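Local coordinates for glycosylation Associate Protein 2 (Streptococcus agalactiae serotype V, PDB 6OYC) that probably works with its Gap1 and Gap3 partners as an accessory factor in the glycosylation and secretion of a bacterial surface adhesin, at residues Y176-S181 and N186-E191; W219-E224 and I230-D235. All coordinates share one frame; numbering follows the deposited sequence.

Contact 1. Residues Y176-S181 and N186-E191; sequences YNIPFS and NELFLE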
ATOM      1  N   TYR B 176      18.009  13.290  11.162  1.00 26.89           N
ATOM      2  CA  TYR B 176      18.622  12.170  10.456  1.00 30.30           C
ATOM      3  C   TYR B 176      18.525  12.320   8.944  1.00 28.91           C
ATOM      4  O   TYR B 176      17.738  13.107   8.415  1.00 29.30           O
ATOM      5  CB  TYR B 176      17.991  10.845  10.890  1.00 29.16           C
ATOM      6  CG  TYR B 176      18.388  10.508  12.295  1.00 31.17           C
ATOM      7  CD1 TYR B 176      19.609   9.905  12.562  1.00 28.37           C
ATOM      8  CD2 TYR B 176      17.563  10.838  13.370  1.00 33.80           C
ATOM      9  CE1 TYR B 176      19.986   9.610  13.857  1.00 32.32           C
ATOM     10  CE2 TYR B 176      17.936  10.546  14.666  1.00 33.55           C
ATOM     11  CZ  TYR B 176      19.150   9.939  14.909  1.00 31.90           C
ATOM     12  OH  TYR B 176      19.525   9.657  16.213  1.00 31.03           O
ATOM     13  N   ASN B 177      19.336  11.536   8.248  1.00 27.90           N
ATOM     14  CA  ASN B 177      19.362  11.577   6.797  1.00 27.64           C
ATOM     15  C   ASN B 177      18.557  10.428   6.214  1.00 32.28           C
ATOM     16  O   ASN B 177      18.417   9.362   6.822  1.00 31.94           O
ATOM     17  CB  ASN B 177      20.799  11.537   6.284  1.00 26.93           C
ATOM     18  CG  ASN B 177      21.617  12.716   6.803  1.00 29.66           C
ATOM     19  OD1 ASN B 177      22.580  12.543   7.556  1.00 29.63           O
ATOM     20  ND2 ASN B 177      21.208  13.926   6.427  1.00 27.10           N
ATOM     21  N   ILE B 178      18.034  10.660   5.019  1.00 31.73           N
ATOM     22  CA  ILE B 178      17.186   9.716   4.303  1.00 27.03           C
ATOM     23  C   ILE B 178      18.004   9.130   3.162  1.00 30.89           C
ATOM     24  O   ILE B 178      18.456   9.885   2.290  1.00 31.32           O
ATOM     25  CB  ILE B 178      15.928  10.400   3.765  1.00 29.98           C
ATOM     26  CG1 ILE B 178      15.160  11.058   4.906  1.00 31.69           C
ATOM     27  CG2 ILE B 178      15.054   9.397   3.056  1.00 30.54           C
ATOM     28  CD1 ILE B 178      13.964  11.847   4.437  1.00 30.87           C
ATOM     29  N   PRO B 179      18.211   7.814   3.119  1.00 29.75           N
ATOM     30  CA  PRO B 179      18.925   7.206   1.992  1.00 31.10           C
ATOM     31  C   PRO B 179      18.280   7.585   0.667  1.00 34.12           C
ATOM     32  O   PRO B 179      17.067   7.505   0.501  1.00 32.52           O
ATOM     33  CB  PRO B 179      18.796   5.700   2.260  1.00 30.79           C
ATOM     34  CG  PRO B 179      18.478   5.593   3.737  1.00 35.86           C
ATOM     35  CD  PRO B 179      17.659   6.810   4.044  1.00 32.48           C
ATOM     36  N   PHE B 180      19.103   8.017  -0.270  1.00 30.25           N
ATOM     37  CA  PHE B 180      18.648   8.440  -1.581  1.00 33.36           C
ATOM     38  C   PHE B 180      19.294   7.537  -2.616  1.00 32.90           C
ATOM     39  O   PHE B 180      20.521   7.476  -2.711  1.00 29.97           O
ATOM     40  CB  PHE B 180      19.016   9.905  -1.829  1.00 33.03           C
ATOM     41  CG  PHE B 180      18.511  10.450  -3.131  1.00 33.06           C
ATOM     42  CD1 PHE B 180      19.203  10.218  -4.311  1.00 31.05           C
ATOM     43  CD2 PHE B 180      17.347  11.205  -3.168  1.00 29.44           C
ATOM     44  CE1 PHE B 180      18.745  10.721  -5.505  1.00 32.17           C
ATOM     45  CE2 PHE B 180      16.886  11.723  -4.357  1.00 29.20           C
ATOM     46  CZ  PHE B 180      17.586  11.484  -5.530  1.00 32.84           C
ATOM     47  N   SER B 181      18.473   6.849  -3.392  1.00 34.93           N
ATOM     48  CA  SER B 181      18.968   5.904  -4.372  1.00 33.39           C
ATOM     49  C   SER B 181      19.083   6.559  -5.740  1.00 34.03           C
ATOM     50  O   SER B 181      18.292   7.432  -6.113  1.00 31.40           O
ATOM     51  CB  SER B 181      18.036   4.693  -4.451  1.00 34.70           C
ATOM     52  OG  SER B 181      18.366   3.850  -5.550  1.00 35.55           O
ATOM     53  N   ASN B 186      12.724   8.427  -5.490  1.00 29.07           N
ATOM     54  CA  ASN B 186      12.725   8.594  -4.043  1.00 29.73           C
ATOM     55  C   ASN B 186      11.501   9.414  -3.689  1.00 32.65           C
ATOM     56  O   ASN B 186      11.431  10.606  -4.008  1.00 31.90           O
ATOM     57  CB  ASN B 186      14.007   9.259  -3.561  1.00 28.87           C
ATOM     58  CG  ASN B 186      15.230   8.445  -3.908  1.00 30.79           C
ATOM     59  OD1 ASN B 186      15.637   7.570  -3.149  1.00 28.56           O
ATOM     60  ND2 ASN B 186      15.802   8.702  -5.087  1.00 29.66           N
ATOM     61  N   GLU B 187      10.532   8.763  -3.054  1.00 31.12           N
ATOM     62  CA  GLU B 187       9.279   9.388  -2.714  1.00 30.51           C
ATOM     63  C   GLU B 187       9.352   9.975  -1.318  1.00 28.65           C
ATOM     64  O   GLU B 187       9.876   9.354  -0.396  1.00 31.51           O
ATOM     65  CB  GLU B 187       8.134   8.373  -2.795  1.00 31.06           C
ATOM     66  CG  GLU B 187       7.646   8.132  -4.195  1.00 33.60           C
ATOM     67  CD  GLU B 187       6.424   7.200  -4.272  1.00 36.01           C
ATOM     68  OE1 GLU B 187       6.065   6.551  -3.262  1.00 30.49           O
ATOM     69  OE2 GLU B 187       5.823   7.124  -5.364  1.00 37.26           O
ATOM     70  N   LEU B 188       8.798  11.163  -1.167  1.00 29.48           N
ATOM     71  CA  LEU B 188       8.598  11.789   0.124  1.00 29.86           C
ATOM     72  C   LEU B 188       7.142  12.216   0.215  1.00 31.19           C
ATOM     73  O   LEU B 188       6.573  12.670  -0.780  1.00 29.32           O
ATOM     74  CB  LEU B 188       9.519  13.014   0.289  1.00 28.42           C
ATOM     75  CG  LEU B 188      11.010  12.718   0.109  1.00 28.76           C
ATOM     76  CD1 LEU B 188      11.822  13.999  -0.029  1.00 30.28           C
ATOM     77  CD2 LEU B 188      11.516  11.896   1.278  1.00 30.28           C
ATOM     78  N   PHE B 189       6.549  12.100   1.407  1.00 28.76           N
ATOM     79  CA  PHE B 189       5.242  12.710   1.650  1.00 28.98           C
ATOM     80  C   PHE B 189       5.129  13.136   3.107  1.00 30.32           C
ATOM     81  O   PHE B 189       5.278  12.315   4.016  1.00 34.31           O
ATOM     82  CB  PHE B 189       4.090  11.760   1.294  1.00 30.95           C
ATOM     83  CG  PHE B 189       2.756  12.316   1.649  1.00 30.45           C
ATOM     84  CD1 PHE B 189       2.296  13.470   1.028  1.00 32.19           C
ATOM     85  CD2 PHE B 189       1.979  11.727   2.631  1.00 31.65           C
ATOM     86  CE1 PHE B 189       1.084  14.022   1.363  1.00 29.59           C
ATOM     87  CE2 PHE B 189       0.760  12.274   2.969  1.00 34.15           C
ATOM     88  CZ  PHE B 189       0.313  13.425   2.337  1.00 33.14           C
ATOM     89  N   LEU B 190       4.831  14.406   3.328  1.00 29.53           N
ATOM     90  CA  LEU B 190       4.756  14.978   4.668  1.00 34.71           C
ATOM     91  C   LEU B 190       3.287  15.181   5.038  1.00 34.29           C
ATOM     92  O   LEU B 190       2.604  16.020   4.445  1.00 36.31           O
ATOM     93  CB  LEU B 190       5.513  16.299   4.718  1.00 30.85           C
ATOM     94  CG  LEU B 190       5.379  17.130   5.980  1.00 34.60           C
ATOM     95  CD1 LEU B 190       6.143  16.416   7.069  1.00 36.21           C
ATOM     96  CD2 LEU B 190       5.913  18.570   5.770  1.00 31.14           C
ATOM     97  N   GLU B 191       2.803  14.416   6.007  1.00 30.94           N
ATOM     98  CA  GLU B 191       1.512  14.699   6.618  1.00 34.95           C
ATOM     99  C   GLU B 191       1.577  16.017   7.354  1.00 33.52           C
ATOM    100  O   GLU B 191       2.384  16.174   8.277  1.00 36.48           O
ATOM    101  CB  GLU B 191       1.146  13.616   7.615  1.00 36.69           C
ATOM    102  CG  GLU B 191       0.527  12.428   7.045  1.00 39.46           C
ATOM    103  CD  GLU B 191       0.119  11.481   8.140  1.00 44.18           C
ATOM    104  OE1 GLU B 191       0.534  10.298   8.039  1.00 39.32           O
ATOM    105  OE2 GLU B 191      -0.597  11.933   9.084  1.00 42.00           O
TER
HETATM  106  O   HOH W   1      15.368   6.193  -0.959  1.00 33.97           O
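The carboxamide of Asn186 lies over one face of the Phe180 ring, their planes only 19° apart, with ND2 3.2 Å above the middle of the ring. CE2 and CZ of Phe180 are both 3.3 Å from Asn186 ND2. The near-parallel planes make this amide-on-ring stacking rather than an N-H aimed at the pi cloud; the ND2 bond to Ser181 O runs within the amide plane.

The backbone of Ser181 is read twice. Ser181 N donates to Asn186 OD1 (2.9 Å), and Asn186 ND2 donates to Ser181 O (3.0 Å) at an N-H...O angle of 169°, meeting a lone pair in the carbonyl plane. The other donor, Ser181 N, is tilted out of the plane of the side-chain C=O. A water adds a third link, giving its protons to Pro179 O and to Asn186 OD1, the latter at 2.6 Å. With chi1 at -177° the Phe180 ring swings anti to its own nitrogen and comes under the amide. Further along, Ile178 CD1 meets Leu188 CD2 at 4.0 Å, an apolar crossing between the two strands.

These strands, consecutive in the chain, belong to different antiparallel sheets. The axes of strand segments 178-180 and 186-191 come within 8.6 Å and run roughly antiparallel; the short connection between the strands carries the chain from one layer of a beta-sandwich-like region to the other. Ser181 OG is hydrogen-bonded to Asp183 N, two residues on in that connection.

The chemistry implies a side chain standing in for a strand neighbour: donor and acceptor of Asn186 match acceptor and donor of Ser181, which settles which end of the amide is oxygen and which nitrogen, and the two bonds to Ser181 and the stack on Phe180 together fix the rotation of the buried amide.

Contact 2. Residues W219-E224 and I230-D235; sequences WYFEKE and ISLESD. With SO4 (sulfate ion), chain P.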
ATOM      1  N   TRP B 219      16.474  20.589  -3.751  1.00 30.17           N
ATOM      2  CA  TRP B 219      15.128  20.930  -4.186  1.00 31.48           C
ATOM      3  C   TRP B 219      14.410  21.716  -3.096  1.00 34.85           C
ATOM      4  O   TRP B 219      14.786  21.673  -1.918  1.00 33.16           O
ATOM      5  CB  TRP B 219      14.294  19.684  -4.492  1.00 30.08           C
ATOM      6  CG  TRP B 219      14.877  18.663  -5.437  1.00 33.93           C
ATOM      7  CD1 TRP B 219      14.539  18.486  -6.748  1.00 34.13           C
ATOM      8  CD2 TRP B 219      15.836  17.638  -5.129  1.00 30.27           C
ATOM      9  NE1 TRP B 219      15.241  17.434  -7.277  1.00 32.96           N
ATOM     10  CE2 TRP B 219      16.032  16.885  -6.307  1.00 32.29           C
ATOM     11  CE3 TRP B 219      16.554  17.289  -3.978  1.00 29.30           C
ATOM     12  CZ2 TRP B 219      16.929  15.803  -6.374  1.00 35.04           C
ATOM     13  CZ3 TRP B 219      17.434  16.211  -4.037  1.00 32.78           C
ATOM     14  CH2 TRP B 219      17.615  15.476  -5.231  1.00 31.56           C
ATOM     15  N   TYR B 220      13.330  22.398  -3.482  1.00 36.36           N
ATOM     16  CA  TYR B 220      12.453  23.042  -2.511  1.00 37.62           C
ATOM     17  C   TYR B 220      11.005  22.784  -2.903  1.00 36.60           C
ATOM     18  O   TYR B 220      10.685  22.609  -4.078  1.00 36.14           O
ATOM     19  CB  TYR B 220      12.705  24.555  -2.404  1.00 35.22           C
ATOM     20  CG  TYR B 220      12.164  25.293  -3.602  1.00 45.17           C
ATOM     21  CD1 TYR B 220      12.898  25.366  -4.784  1.00 47.21           C
ATOM     22  CD2 TYR B 220      10.898  25.879  -3.579  1.00 49.22           C
ATOM     23  CE1 TYR B 220      12.392  26.012  -5.906  1.00 48.06           C
ATOM     24  CE2 TYR B 220      10.387  26.525  -4.706  1.00 50.37           C
ATOM     25  CZ  TYR B 220      11.143  26.585  -5.862  1.00 46.81           C
ATOM     26  OH  TYR B 220      10.655  27.224  -6.988  1.00 56.35           O
ATOM     27  N   PHE B 221      10.131  22.766  -1.903  1.00 33.29           N
ATOM     28  CA  PHE B 221       8.707  22.573  -2.138  1.00 34.96           C
ATOM     29  C   PHE B 221       7.944  23.369  -1.093  1.00 34.82           C
ATOM     30  O   PHE B 221       8.280  23.324   0.098  1.00 38.76           O
ATOM     31  CB  PHE B 221       8.329  21.077  -2.088  1.00 35.16           C
ATOM     32  CG  PHE B 221       9.042  20.251  -3.123  1.00 37.29           C
ATOM     33  CD1 PHE B 221       8.574  20.200  -4.430  1.00 36.93           C
ATOM     34  CD2 PHE B 221      10.214  19.575  -2.802  1.00 34.86           C
ATOM     35  CE1 PHE B 221       9.260  19.481  -5.397  1.00 37.59           C
ATOM     36  CE2 PHE B 221      10.899  18.854  -3.753  1.00 34.67           C
ATOM     37  CZ  PHE B 221      10.425  18.796  -5.055  1.00 36.15           C
ATOM     38  N   GLU B 222       6.931  24.099  -1.529  1.00 35.09           N
ATOM     39  CA  GLU B 222       6.161  24.924  -0.616  1.00 38.11           C
ATOM     40  C   GLU B 222       4.683  24.732  -0.893  1.00 39.11           C
ATOM     41  O   GLU B 222       4.297  24.116  -1.890  1.00 45.85           O
ATOM     42  CB  GLU B 222       6.544  26.394  -0.738  1.00 42.60           C
ATOM     43  CG  GLU B 222       6.463  26.908  -2.142  1.00 43.09           C
ATOM     44  CD  GLU B 222       7.275  28.171  -2.342  1.00 50.73           C
ATOM     45  OE1 GLU B 222       8.519  28.083  -2.413  1.00 54.61           O
ATOM     46  OE2 GLU B 222       6.670  29.256  -2.428  1.00 55.12           O
ATOM     47  N   LYS B 223       3.869  25.285   0.016  1.00 38.81           N
ATOM     48  CA  LYS B 223       2.401  25.269   0.024  1.00 48.05           C
ATOM     49  C   LYS B 223       1.774  24.042  -0.629  1.00 40.14           C
ATOM     50  O   LYS B 223       1.757  22.967  -0.028  1.00 45.40           O
ATOM     51  CB  LYS B 223       1.828  26.535  -0.636  1.00 43.62           C
ATOM     52  CG  LYS B 223       2.846  27.634  -0.852  1.00 50.91           C
ATOM     53  CD  LYS B 223       2.195  28.954  -1.213  1.00 53.47           C
ATOM     54  CE  LYS B 223       3.252  29.934  -1.639  1.00 59.60           C
ATOM     55  NZ  LYS B 223       3.562  29.773  -3.097  1.00 62.32           N
ATOM     56  N   GLU B 224       1.234  24.197  -1.842  1.00 44.33           N
ATOM     57  CA  GLU B 224       0.404  23.144  -2.422  1.00 48.05           C
ATOM     58  C   GLU B 224       1.227  21.913  -2.772  1.00 44.81           C
ATOM     59  O   GLU B 224       0.720  20.788  -2.685  1.00 40.16           O
ATOM     60  CB  GLU B 224      -0.341  23.670  -3.652  1.00 53.07           C
ATOM     61  CG  GLU B 224      -1.095  22.602  -4.483  1.00 69.43           C
ATOM     62  CD  GLU B 224      -2.121  21.764  -3.680  1.00 75.82           C
ATOM     63  OE1 GLU B 224      -2.468  20.654  -4.151  1.00 83.82           O
ATOM     64  OE2 GLU B 224      -2.593  22.212  -2.602  1.00 69.40           O
ATOM     65  N   ILE B 230       5.961  13.837  -3.313  1.00 33.27           N
ATOM     66  CA  ILE B 230       7.177  14.383  -3.899  1.00 31.74           C
ATOM     67  C   ILE B 230       7.983  13.218  -4.444  1.00 32.01           C
ATOM     68  O   ILE B 230       8.203  12.227  -3.738  1.00 32.25           O
ATOM     69  CB  ILE B 230       7.982  15.181  -2.862  1.00 31.94           C
ATOM     70  CG1 ILE B 230       7.180  16.397  -2.394  1.00 31.29           C
ATOM     71  CG2 ILE B 230       9.341  15.595  -3.417  1.00 29.74           C
ATOM     72  CD1 ILE B 230       7.841  17.125  -1.209  1.00 28.78           C
ATOM     73  N   SER B 231       8.412  13.324  -5.696  1.00 28.11           N
ATOM     74  CA  SER B 231       9.084  12.215  -6.365  1.00 29.06           C
ATOM     75  C   SER B 231      10.399  12.728  -6.926  1.00 30.44           C
ATOM     76  O   SER B 231      10.408  13.488  -7.902  1.00 31.30           O
ATOM     77  CB  SER B 231       8.205  11.607  -7.463  1.00 29.39           C
ATOM     78  OG  SER B 231       8.881  10.544  -8.111  1.00 30.49           O
ATOM     79  N   LEU B 232      11.498  12.302  -6.312  1.00 29.92           N
ATOM     80  CA  LEU B 232      12.834  12.799  -6.606  1.00 30.00           C
ATOM     81  C   LEU B 232      13.667  11.721  -7.270  1.00 29.69           C
ATOM     82  O   LEU B 232      13.658  10.561  -6.855  1.00 30.20           O
ATOM     83  CB  LEU B 232      13.557  13.240  -5.339  1.00 27.10           C
ATOM     84  CG  LEU B 232      12.839  14.328  -4.547  1.00 29.90           C
ATOM     85  CD1 LEU B 232      13.726  14.799  -3.385  1.00 26.24           C
ATOM     86  CD2 LEU B 232      12.529  15.454  -5.510  1.00 29.01           C
ATOM     87  N   GLU B 233      14.459  12.126  -8.238  1.00 28.52           N
ATOM     88  CA  GLU B 233      15.219  11.160  -8.991  1.00 31.91           C
ATOM     89  C   GLU B 233      16.493  11.838  -9.451  1.00 31.85           C
ATOM     90  O   GLU B 233      16.446  12.943  -9.990  1.00 31.12           O
ATOM     91  CB  GLU B 233      14.367  10.674 -10.168  1.00 34.56           C
ATOM     92  CG  GLU B 233      15.045   9.835 -11.136  1.00 36.32           C
ATOM     93  CD  GLU B 233      15.627  10.609 -12.291  1.00 37.33           C
ATOM     94  OE1 GLU B 233      14.871  11.243 -13.058  1.00 36.68           O
ATOM     95  OE2 GLU B 233      16.855  10.520 -12.446  1.00 39.47           O
ATOM     96  N   SER B 234      17.627  11.187  -9.217  1.00 29.92           N
ATOM     97  CA  SER B 234      18.894  11.686  -9.722  1.00 29.40           C
ATOM     98  C   SER B 234      19.842  10.514  -9.867  1.00 30.02           C
ATOM     99  O   SER B 234      19.701   9.499  -9.187  1.00 35.00           O
ATOM    100  CB  SER B 234      19.512  12.742  -8.787  1.00 36.42           C
ATOM    101  OG  SER B 234      20.875  12.952  -9.100  1.00 30.69           O
ATOM    102  N   ASP B 235      20.828  10.660 -10.739  1.00 30.59           N
ATOM    103  CA  ASP B 235      21.779   9.569 -10.869  1.00 36.80           C
ATOM    104  C   ASP B 235      22.904   9.631  -9.843  1.00 37.15           C
ATOM    105  O   ASP B 235      23.764   8.745  -9.837  1.00 37.41           O
ATOM    106  CB  ASP B 235      22.335   9.511 -12.284  1.00 39.93           C
ATOM    107  CG  ASP B 235      21.251   9.159 -13.322  1.00 46.34           C
ATOM    108  OD1 ASP B 235      21.386   9.579 -14.494  1.00 46.86           O
ATOM    109  OD2 ASP B 235      20.277   8.447 -12.961  1.00 41.44           O
TER
HETATM  110  S   SO4 P 605      15.140  17.818 -11.002  1.00 47.98           S
HETATM  111  O1  SO4 P 605      14.208  18.516 -10.130  1.00 44.52           O
HETATM  112  O2  SO4 P 605      16.154  18.770 -11.450  1.00 49.77           O
HETATM  113  O3  SO4 P 605      15.746  16.719 -10.245  1.00 45.36           O
HETATM  114  O4  SO4 P 605      14.401  17.289 -12.157  1.00 48.57           O
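Trp219 NE1, on the indole whose face receives Leu232, is approached by two oxygens of one sulfate ion. The bond to sulfate O3 is the sounder, 3.1 Å from NE1 with an N-H...O angle of 160°; that to O1 is weak and strongly bent. Both oxygens sit at the ring edge, so they do not compete with the hydrocarbon above the face. The ion is probably a guest from the crystallisation liquor.

Leu232 CD2 stands almost squarely over the five-membered ring, 3.7 Å from its centroid and 5° off the normal, a clear CH-pi contact. Its other methyl serves the benzo half, where CD1 is 3.8 Å from Trp219 CE3. Having CG anti to the carbonyl carbon (chi1 -58°) turns the fork of Leu232 up to the indole, and the two side chains approach head-on.

The segments face each other across a beta-sandwich-like core rather than pairing edge to edge: strand 219-222 borders one antiparallel sheet and strand 230-232 belongs to the other, their axes 10.2 Å apart and nearly antiparallel. Two residues away on each strand, Phe221 and Ile230 repeat the theme less squarely. Ile230 CG2 lies over the phenyl face, 3.6 Å from Phe221 CE2, while Ile230 CD1 lies 3.8 Å from Phe221 CD2, beside CG. Leu232 CD2 touches Phe221 CZ as well (4.0 Å), bridging the two aromatic groups. Beyond the core, Glu233 forms salt bridges with Arg120 and Lys124 of helix 115-125.

Overall arrangement
The two contacts, whose centres are 10 Å apart, are neighbouring sections through the interface between the same pair of sheets. Strand 185-195 of contact 1 and strand 230-232 of contact 2 lie side by side in one sheet, joined through Asn186 N to Leu232 O (2.7 Å) and Leu188 N to Ile230 O (2.8 Å). Strands 168-180 and 215-222 belong to the other sheet, separated in it by 238-247 and 198-208. Phe180 ties the cores together, its CE2 3.8 Å from Leu232 CB and its CZ 3.7 Å from Ser234 N. Polar matching of an amide thus merges into aromatic-aliphatic packing. Glycerol near Pro179 and sulfate at Trp219 are probably crystallisation additives, so neither establishes a functional site.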